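PDB 4UZR: CDC48 domain-containing protein from Pyrococcus horikoshii, which is of unknown function, assembles as hexamers and dodecamers with a 12-bladed beta-propeller and a beta-clam, and may bind ATP. Local coordinates for residues V31-V36 against V51-S56. Numbering follows the deposited sequence.
Sequences VRTGDV and VQAYPS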
loop_
_atom_site.group_PDB
_atom_site.type_symbol
_atom_site.label_atom_id
_atom_site.label_comp_id
_atom_site.label_asym_id
_atom_site.label_seq_id
_atom_site.Cartn_x
_atom_site.Cartn_y
_atom_site.Cartn_z
ATOM N N VAL A 31 -26.920 19.767 -31.399
ATOM C CA VAL A 31 -25.907 19.667 -30.354
ATOM C C VAL A 31 -25.892 18.258 -29.763
ATOM O O VAL A 31 -26.939 17.710 -29.415
ATOM C CB VAL A 31 -26.154 20.699 -29.238
ATOM C CG1 VAL A 31 -25.241 20.438 -28.055
ATOM C CG2 VAL A 31 -25.961 22.112 -29.771
ATOM N N ARG A 32 -24.698 17.679 -29.659
ATOM C CA ARG A 32 -24.520 16.334 -29.117
ATOM C C ARG A 32 -23.666 16.353 -27.849
ATOM O O ARG A 32 -22.933 17.310 -27.602
ATOM C CB ARG A 32 -23.862 15.449 -30.177
ATOM C CG ARG A 32 -24.837 14.817 -31.153
ATOM C CD ARG A 32 -24.215 14.717 -32.539
ATOM N NE ARG A 32 -25.115 14.109 -33.514
ATOM C CZ ARG A 32 -24.790 13.075 -34.282
ATOM N NH1 ARG A 32 -23.578 12.542 -34.196
ATOM N NH2 ARG A 32 -25.668 12.580 -35.143
ATOM N N THR A 33 -23.759 15.295 -27.047
ATOM C CA THR A 33 -22.908 15.163 -25.867
ATOM C C THR A 33 -21.436 15.084 -26.263
ATOM O O THR A 33 -21.054 14.268 -27.101
ATOM C CB THR A 33 -23.264 13.906 -25.049
ATOM O OG1 THR A 33 -24.636 13.964 -24.644
ATOM C CG2 THR A 33 -22.381 13.810 -23.813
ATOM N N GLY A 34 -20.611 15.933 -25.657
ATOM C CA GLY A 34 -19.186 15.924 -25.930
ATOM C C GLY A 34 -18.751 16.996 -26.912
ATOM O O GLY A 34 -17.556 17.229 -27.093
ATOM N N ASP A 35 -19.721 17.641 -27.553
ATOM C CA ASP A 35 -19.437 18.679 -28.542
ATOM C C ASP A 35 -18.720 19.888 -27.948
ATOM O O ASP A 35 -18.866 20.192 -26.763
ATOM C CB ASP A 35 -20.724 19.140 -29.232
ATOM C CG ASP A 35 -21.265 18.117 -30.205
ATOM O OD1 ASP A 35 -20.520 17.180 -30.563
ATOM O OD2 ASP A 35 -22.432 18.261 -30.628
ATOM N N VAL A 36 -17.945 20.574 -28.782
ATOM C CA VAL A 36 -17.270 21.800 -28.373
ATOM C C VAL A 36 -17.748 22.968 -29.230
ATOM O O VAL A 36 -17.621 22.946 -30.454
ATOM C CB VAL A 36 -15.740 21.675 -28.488
ATOM C CG1 VAL A 36 -15.071 22.988 -28.110
ATOM C CG2 VAL A 36 -15.235 20.543 -27.610
ATOM N N VAL A 51 -21.273 19.191 -21.557
ATOM C CA VAL A 51 -21.128 18.179 -20.519
ATOM C C VAL A 51 -22.199 17.116 -20.683
ATOM O O VAL A 51 -21.922 15.919 -20.583
ATOM C CB VAL A 51 -21.222 18.792 -19.109
ATOM C CG1 VAL A 51 -21.111 17.709 -18.045
ATOM C CG2 VAL A 51 -20.145 19.841 -18.920
ATOM N N GLN A 52 -23.425 17.554 -20.946
ATOM C CA GLN A 52 -24.495 16.602 -21.230
ATOM C C GLN A 52 -25.599 17.206 -22.086
ATOM O O GLN A 52 -25.978 18.356 -21.907
ATOM C CB GLN A 52 -25.080 16.024 -19.936
ATOM C CG GLN A 52 -26.060 14.877 -20.163
ATOM C CD GLN A 52 -26.627 14.318 -18.872
ATOM O OE1 GLN A 52 -26.803 15.043 -17.892
ATOM N NE2 GLN A 52 -26.924 13.023 -18.866
ATOM N N ALA A 53 -26.105 16.419 -23.026
ATOM C CA ALA A 53 -27.255 16.828 -23.816
ATOM C C ALA A 53 -28.361 15.807 -23.602
ATOM O O ALA A 53 -28.188 14.628 -23.903
ATOM C CB ALA A 53 -26.887 16.925 -25.285
ATOM N N TYR A 54 -29.494 16.256 -23.067
ATOM C CA TYR A 54 -30.606 15.346 -22.816
ATOM C C TYR A 54 -31.861 15.757 -23.575
ATOM O O TYR A 54 -32.517 16.737 -23.223
ATOM C CB TYR A 54 -30.904 15.238 -21.319
ATOM C CG TYR A 54 -31.891 14.140 -20.974
ATOM C CD1 TYR A 54 -31.477 12.818 -20.858
ATOM C CD2 TYR A 54 -33.236 14.425 -20.766
ATOM C CE1 TYR A 54 -32.375 11.812 -20.545
ATOM C CE2 TYR A 54 -34.140 13.426 -20.451
ATOM C CZ TYR A 54 -33.704 12.121 -20.343
ATOM O OH TYR A 54 -34.600 11.122 -20.030
ATOM N N PRO A 55 -32.201 14.998 -24.624
ATOM C CA PRO A 55 -31.442 13.821 -25.058
ATOM C C PRO A 55 -30.313 14.192 -26.019
ATOM O O PRO A 55 -30.117 15.371 -26.311
ATOM C CB PRO A 55 -32.499 12.965 -25.765
ATOM C CG PRO A 55 -33.682 13.884 -26.011
ATOM C CD PRO A 55 -33.355 15.248 -25.496
ATOM N N SER A 56 -29.566 13.198 -26.486
ATOM C CA SER A 56 -28.493 13.440 -27.445
ATOM C C SER A 56 -28.571 12.428 -28.587
ATOM O O SER A 56 -28.565 11.223 -28.345
ATOM C CB SER A 56 -27.129 13.372 -26.750
ATOM O OG SER A 56 -26.067 13.313 -27.685
#
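Thr33 bonds to two residues of 51-56: its amide to the hydroxyl of Ser56, its hydroxyl to the amide of Ala53. Following Thr33 outward, CB faces the hydroxyl of Ser56, its OG lying 3.9 Å away. At the branch the two tips part. OG1 stands anti to the carbonyl carbon (chi1 -58°) and accepts the amide of Ala53, N to OG1 3.3 Å, in a somewhat bent bond of 151°; the same oxygen also packs on Ser56 CB at 3.3 Å. CG2, anti to the backbone N, reaches Val51 O at 3.9 Å. The amide of Thr33 donates to Ser56 OG, N to OG 3.1 Å, almost straight at 171°. Ser56 OG, anti to its own backbone N, also brushes CB and CG of Arg32. The methyl of Ala53 points at the loop and rests near OG1 of Thr33 at 3.8 Å.

Arg32 to Asp35 form a type II turn with Gly34 at its third position, leading into strand 36-41; after Tyr54, where strand 44-54 ends, a cis peptide bond precedes Pro55, and the chain turns so that Ser56 faces the turn at Arg32-Asp35. Replacing Thr33 with a valine would probably leave the Ala53 amide without its acceptor. The chemistry is thus local and polar: two hydroxyls, each accepting from a main-chain N-H of the opposite segment, pin the turn against the strand end within the CDC48 domain 2-like part of the chain.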